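Local atomic coordinates of telomere length regulator taz1 (Schizosaccharomyces pombe, PDB entry 4ZMI), a protein that regulates telomere length and function in fission yeast by binding double-stranded telomeric DNA, and is needed for silencing of telomere-adjacent genes and for normal meiosis. Residues A[139-144]-A[222-227]; A[147-152]-A[198-203]. One frame throughout, in Å; residues are numbered along the deposited sequence.

Contact 1: A[139-144]-A[222-227]; sequences GDALVL and IHFLLE
The Phe224 ring reaches across to helix 137-154 and is met there by three side chains. Asp140 CB lies at its edge, close to the ring plane, 4.2 Å from Phe224 CD1. Ala141 and Leu144 approach obliquely, with Ala141 CB 3.6 Å from Phe224 CE1 and Leu144 CD2 3.7 Å from Phe224 CD2. Outside the pair, the ring of Phe137 meets that of Phe224 with the planes almost parallel, and Ala127 of helix 118-130 also touches it. This is antiparallel helix packing within the helical domain of Taz1. The N-to-C directions of the short segments lie 147° apart and their axes come no nearer than 10.7 Å, a separation bridged by an aromatic side chain. Phe224 suits that task because CG is anti to the backbone N (chi1 174°) on a CB that already points toward residues 139-144.

At the more exposed flank, the chemistry changes. Asp140 and Glu227 bring their carboxylates together, the side chains crossing at about a right angle and the two planes nearly perpendicular. Asp140 OD2 lies 2.6 Å from Glu227 OE2 and 2.9 Å from Glu227 OE1. Two ionised carboxylates this close would repel each other, so one of the groups probably holds a proton. His223, four residues earlier on the same helix, also meets the Glu227 carboxylate. Apolar packing around Phe224 and an acidic pair at the margin thus join the same two helices. Glu227 OE2 accepts from His223 ND1 at 3.0 Å, on the anti side but tilted out of the carboxylate plane, in a clearly bent bond (N-H...O angle 134°) whose oxygen lies close to the imidazole plane.

Contact 2: A[147-152]-A[198-203]; sequences ELVIRY and STIGNT
Val149 and Ile150 pack against Ile200 and Thr203 in a buried, apolar helix-to-helix contact, which joins helix 137-154 to the last turns of helix 192-203. The segment axes approach to 9.8 Å and run in broadly the same direction, 34° from parallel. No hydrogen bond crosses the interface, and cohesion comes from branched side chains fitted against one another.

Val149 makes the largest contribution, followed by Thr203, and both methyls of the valine take part. Val149 CG1, anti to the backbone N (chi1 175°), comes 3.5 Å from Thr203 CG2, while Val149 CG2 lies 3.9 Å from Ile200 CG1, where the two side chains cross at about a right angle. Ile150 adds a second approach to the same threonine: a chi2 of -66° places Ile150 CD1 3.5 Å from Thr203 CG2. That methyl is therefore touched by both Val149 and Ile150.

The hydroxyl of Thr203 is directed into its own helix, where Thr203 OG1 gives a weak hydrogen bond to Thr199 O at 3.2 Å. Thr199 OG1 is hydrogen-bonded one turn earlier, to Phe195 O. An alanine in place of Thr203, lacking CG2 and OG1, would probably open a gap beside Ile150 CD1, leave Val149 CG1 touching CB alone on this residue, and cost Thr199 O its weak side-chain bond.

Phe166 of helix 163-168 touches both Val149 and Ile200. A cobalt(II) ion lies about 6 Å from the side chain of Ile150. The contact is plain helix-helix packing by aliphatic side chains, in the all-alpha helical domain of Taz1, a region that sequence assigns to the TRF family.

Overall arrangement
Both contacts are buried and share helix 137-154, which uses successive turns to meet different partners: helix 214-229 in contact 1 and helix 192-203 in contact 2. The partners follow each other in the chain yet run in different senses, antiparallel in the first case and roughly co-directional in the second. Contact 1 is nearer the centre of the fold, its centre about 10 Å from the chain centre against about 16 Å for contact 2. The more central contact 1 combines aromatic packing with an acidic pair that is partly exposed, whereas contact 2 meets through aliphatic groups and keeps its threonine hydroxyls bonded within their own helix.

Contact 1: A[139-144]-A[222-227]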
loop_
_atom_site.group_PDB
_atom_site.type_symbol
_atom_site.label_atom_id
_atom_site.label_comp_id
_atom_site.label_asym_id
_atom_site.label_seq_id
_atom_site.Cartn_x
_atom_site.Cartn_y
_atom_site.Cartn_z
ATOM N N GLY A 139 -4.187 -6.409 -13.153
ATOM C CA GLY A 139 -2.975 -7.023 -13.662
ATOM C C GLY A 139 -1.718 -6.384 -13.111
ATOM O O GLY A 139 -0.836 -7.086 -12.629
ATOM N N ASP A 140 -1.648 -5.055 -13.170
ATOM C CA ASP A 140 -0.565 -4.287 -12.554
ATOM C C ASP A 140 -0.417 -4.563 -11.046
ATOM O O ASP A 140 0.693 -4.557 -10.511
ATOM C CB ASP A 140 -0.793 -2.782 -12.783
ATOM C CG ASP A 140 -0.797 -2.396 -14.273
ATOM O OD1 ASP A 140 -0.692 -3.299 -15.142
ATOM O OD2 ASP A 140 -0.919 -1.189 -14.581
ATOM N N ALA A 141 -1.533 -4.781 -10.357
ATOM C CA ALA A 141 -1.477 -5.044 -8.923
ATOM C C ALA A 141 -0.919 -6.442 -8.654
ATOM O O ALA A 141 -0.131 -6.635 -7.730
ATOM C CB ALA A 141 -2.844 -4.861 -8.286
ATOM N N LEU A 142 -1.311 -7.414 -9.464
ATOM C CA LEU A 142 -0.701 -8.737 -9.359
ATOM C C LEU A 142 0.805 -8.678 -9.571
ATOM O O LEU A 142 1.575 -9.325 -8.856
ATOM C CB LEU A 142 -1.336 -9.707 -10.341
ATOM C CG LEU A 142 -2.739 -10.082 -9.863
ATOM C CD1 LEU A 142 -3.477 -10.924 -10.901
ATOM C CD2 LEU A 142 -2.650 -10.812 -8.539
ATOM N N VAL A 143 1.240 -7.874 -10.529
ATOM C CA VAL A 143 2.659 -7.864 -10.858
ATOM C C VAL A 143 3.444 -7.212 -9.727
ATOM O O VAL A 143 4.440 -7.760 -9.243
ATOM C CB VAL A 143 2.922 -7.206 -12.228
ATOM C CG1 VAL A 143 4.407 -7.089 -12.490
ATOM C CG2 VAL A 143 2.252 -8.035 -13.329
ATOM N N LEU A 144 2.958 -6.067 -9.268
ATOM C CA LEU A 144 3.572 -5.400 -8.140
ATOM C C LEU A 144 3.545 -6.313 -6.907
ATOM O O LEU A 144 4.469 -6.317 -6.105
ATOM C CB LEU A 144 2.858 -4.089 -7.885
ATOM C CG LEU A 144 3.608 -3.143 -6.955
ATOM C CD1 LEU A 144 4.918 -2.725 -7.568
ATOM C CD2 LEU A 144 2.756 -1.918 -6.629
ATOM N N ILE A 222 5.248 4.203 -8.070
ATOM C CA ILE A 222 4.696 5.513 -8.381
ATOM C C ILE A 222 3.651 5.405 -9.465
ATOM O O ILE A 222 2.562 5.945 -9.337
ATOM C CB ILE A 222 5.791 6.486 -8.843
ATOM C CG1 ILE A 222 6.658 6.892 -7.652
ATOM C CG2 ILE A 222 5.167 7.709 -9.501
ATOM C CD1 ILE A 222 7.955 7.539 -8.029
ATOM N N HIS A 223 3.976 4.680 -10.522
ATOM C CA HIS A 223 3.020 4.480 -11.597
ATOM C C HIS A 223 1.725 3.904 -11.041
ATOM O O HIS A 223 0.643 4.427 -11.310
ATOM C CB HIS A 223 3.581 3.542 -12.668
ATOM C CG HIS A 223 2.835 3.595 -13.967
ATOM N ND1 HIS A 223 1.590 3.027 -14.138
ATOM C CD2 HIS A 223 3.166 4.140 -15.163
ATOM C CE1 HIS A 223 1.182 3.226 -15.380
ATOM N NE2 HIS A 223 2.121 3.902 -16.022
ATOM N N PHE A 224 1.850 2.838 -10.253
ATOM C CA PHE A 224 0.683 2.115 -9.749
ATOM C C PHE A 224 -0.183 2.951 -8.818
ATOM O O PHE A 224 -1.404 2.906 -8.905
ATOM C CB PHE A 224 1.100 0.831 -9.037
ATOM C CG PHE A 224 -0.044 0.114 -8.379
ATOM C CD1 PHE A 224 -0.901 -0.666 -9.125
ATOM C CD2 PHE A 224 -0.256 0.215 -7.023
ATOM C CE1 PHE A 224 -1.941 -1.334 -8.527
ATOM C CE2 PHE A 224 -1.300 -0.443 -6.423
ATOM C CZ PHE A 224 -2.144 -1.218 -7.175
ATOM N N LEU A 225 0.453 3.711 -7.931
ATOM C CA LEU A 225 -0.271 4.596 -7.031
ATOM C C LEU A 225 -0.945 5.722 -7.812
ATOM O O LEU A 225 -1.868 6.357 -7.320
ATOM C CB LEU A 225 0.668 5.198 -5.976
ATOM C CG LEU A 225 1.491 4.280 -5.062
ATOM C CD1 LEU A 225 2.253 5.081 -4.008
ATOM C CD2 LEU A 225 0.620 3.235 -4.397
ATOM N N LEU A 226 -0.466 5.985 -9.022
ATOM C CA LEU A 226 -1.060 7.020 -9.859
ATOM C C LEU A 226 -2.313 6.522 -10.569
ATOM O O LEU A 226 -3.324 7.218 -10.572
ATOM C CB LEU A 226 -0.051 7.555 -10.875
ATOM C CG LEU A 226 0.974 8.568 -10.365
ATOM C CD1 LEU A 226 2.032 8.833 -11.420
ATOM C CD2 LEU A 226 0.295 9.855 -9.965
ATOM N N GLU A 227 -2.248 5.330 -11.169
ATOM C CA GLU A 227 -3.434 4.684 -11.741
ATOM C C GLU A 227 -4.541 4.592 -10.703
ATOM O O GLU A 227 -5.690 4.933 -10.976
ATOM C CB GLU A 227 -3.137 3.254 -12.188
ATOM C CG GLU A 227 -1.946 3.058 -13.085
ATOM C CD GLU A 227 -1.747 1.595 -13.421
ATOM O OE1 GLU A 227 -2.755 0.887 -13.640
ATOM O OE2 GLU A 227 -0.583 1.151 -13.448
#

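Contact 2: A[147-152]-A[198-203]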
loop_
_atom_site.group_PDB
_atom_site.type_symbol
_atom_site.label_atom_id
_atom_site.label_comp_id
_atom_site.label_asym_id
_atom_site.label_seq_id
_atom_site.Cartn_x
_atom_site.Cartn_y
_atom_site.Cartn_z
ATOM N N GLU A 147 6.442 -8.769 -7.081
ATOM C CA GLU A 147 7.671 -8.063 -6.729
ATOM C C GLU A 147 7.865 -7.880 -5.216
ATOM O O GLU A 147 8.961 -8.124 -4.693
ATOM C CB GLU A 147 7.743 -6.708 -7.426
ATOM C CG GLU A 147 9.068 -6.009 -7.193
ATOM C CD GLU A 147 10.233 -6.682 -7.930
ATOM O OE1 GLU A 147 9.979 -7.329 -8.966
ATOM O OE2 GLU A 147 11.396 -6.560 -7.477
ATOM N N LEU A 148 6.808 -7.452 -4.518
ATOM C CA LEU A 148 6.879 -7.312 -3.071
ATOM C C LEU A 148 7.213 -8.667 -2.477
ATOM O O LEU A 148 7.949 -8.763 -1.508
ATOM C CB LEU A 148 5.551 -6.802 -2.492
ATOM C CG LEU A 148 5.152 -5.435 -3.031
ATOM C CD1 LEU A 148 3.748 -5.059 -2.562
ATOM C CD2 LEU A 148 6.189 -4.425 -2.548
ATOM N N VAL A 149 6.688 -9.730 -3.077
ATOM C CA VAL A 149 6.985 -11.070 -2.571
ATOM C C VAL A 149 8.479 -11.385 -2.717
ATOM O O VAL A 149 9.105 -11.881 -1.766
ATOM C CB VAL A 149 6.090 -12.151 -3.210
ATOM C CG1 VAL A 149 6.498 -13.536 -2.750
ATOM C CG2 VAL A 149 4.642 -11.885 -2.832
ATOM N N ILE A 150 9.053 -11.050 -3.877
ATOM C CA ILE A 150 10.484 -11.251 -4.112
ATOM C C ILE A 150 11.288 -10.453 -3.100
ATOM O O ILE A 150 12.188 -10.987 -2.447
ATOM C CB ILE A 150 10.938 -10.765 -5.502
ATOM C CG1 ILE A 150 10.011 -11.261 -6.598
ATOM C CG2 ILE A 150 12.342 -11.243 -5.768
ATOM C CD1 ILE A 150 10.037 -12.743 -6.769
ATOM N N ARG A 151 10.954 -9.168 -2.985
ATOM C CA ARG A 151 11.671 -8.261 -2.098
ATOM C C ARG A 151 11.673 -8.794 -0.674
ATOM O O ARG A 151 12.713 -8.807 -0.019
ATOM C CB ARG A 151 11.110 -6.827 -2.187
ATOM C CG ARG A 151 11.418 -6.176 -3.559
ATOM C CD ARG A 151 11.062 -4.692 -3.631
ATOM N NE ARG A 151 11.901 -3.871 -2.766
ATOM C CZ ARG A 151 13.130 -3.473 -3.089
ATOM N NH1 ARG A 151 13.674 -3.835 -4.258
ATOM N NH2 ARG A 151 13.832 -2.727 -2.238
ATOM N N TYR A 152 10.531 -9.285 -0.208
ATOM C CA TYR A 152 10.490 -9.822 1.146
ATOM C C TYR A 152 11.401 -11.032 1.291
ATOM O O TYR A 152 12.324 -11.020 2.107
ATOM C CB TYR A 152 9.087 -10.228 1.573
ATOM C CG TYR A 152 9.073 -10.736 2.985
ATOM C CD1 TYR A 152 8.907 -9.863 4.041
ATOM C CD2 TYR A 152 9.229 -12.080 3.266
ATOM C CE1 TYR A 152 8.892 -10.311 5.341
ATOM C CE2 TYR A 152 9.220 -12.542 4.567
ATOM C CZ TYR A 152 9.055 -11.647 5.602
ATOM O OH TYR A 152 9.037 -12.070 6.913
ATOM N N SER A 198 -0.022 -19.433 -4.067
ATOM C CA SER A 198 0.873 -20.084 -5.010
ATOM C C SER A 198 2.123 -19.258 -5.235
ATOM O O SER A 198 3.236 -19.773 -5.135
ATOM C CB SER A 198 0.184 -20.298 -6.356
ATOM O OG SER A 198 -0.566 -21.494 -6.353
ATOM N N THR A 199 1.929 -17.984 -5.565
ATOM C CA THR A 199 3.036 -17.121 -5.913
ATOM C C THR A 199 4.000 -17.123 -4.750
ATOM O O THR A 199 5.209 -17.246 -4.925
ATOM C CB THR A 199 2.569 -15.663 -6.114
ATOM O OG1 THR A 199 1.645 -15.575 -7.209
ATOM C CG2 THR A 199 3.768 -14.738 -6.352
ATOM N N ILE A 200 3.441 -17.016 -3.548
ATOM C CA ILE A 200 4.240 -16.876 -2.342
ATOM C C ILE A 200 5.004 -18.170 -2.087
ATOM O O ILE A 200 6.171 -18.146 -1.715
ATOM C CB ILE A 200 3.374 -16.494 -1.125
ATOM C CG1 ILE A 200 2.928 -15.027 -1.216
ATOM C CG2 ILE A 200 4.139 -16.704 0.166
ATOM C CD1 ILE A 200 1.664 -14.728 -0.413
ATOM N N GLY A 201 4.346 -19.299 -2.308
ATOM C CA GLY A 201 5.000 -20.589 -2.147
ATOM C C GLY A 201 6.168 -20.806 -3.095
ATOM O O GLY A 201 7.235 -21.279 -2.698
ATOM N N ASN A 202 5.976 -20.438 -4.354
ATOM C CA ASN A 202 6.998 -20.661 -5.368
ATOM C C ASN A 202 8.182 -19.710 -5.235
ATOM O O ASN A 202 9.330 -20.103 -5.419
ATOM C CB ASN A 202 6.384 -20.572 -6.767
ATOM C CG ASN A 202 5.289 -21.607 -6.984
ATOM O OD1 ASN A 202 5.297 -22.671 -6.358
ATOM N ND2 ASN A 202 4.338 -21.298 -7.868
ATOM N N THR A 203 7.902 -18.461 -4.897
ATOM C CA THR A 203 8.949 -17.457 -4.756
ATOM C C THR A 203 9.930 -17.754 -3.606
ATOM O O THR A 203 11.128 -17.472 -3.709
ATOM C CB THR A 203 8.330 -16.046 -4.619
ATOM O OG1 THR A 203 7.779 -15.645 -5.881
ATOM C CG2 THR A 203 9.374 -15.026 -4.176
#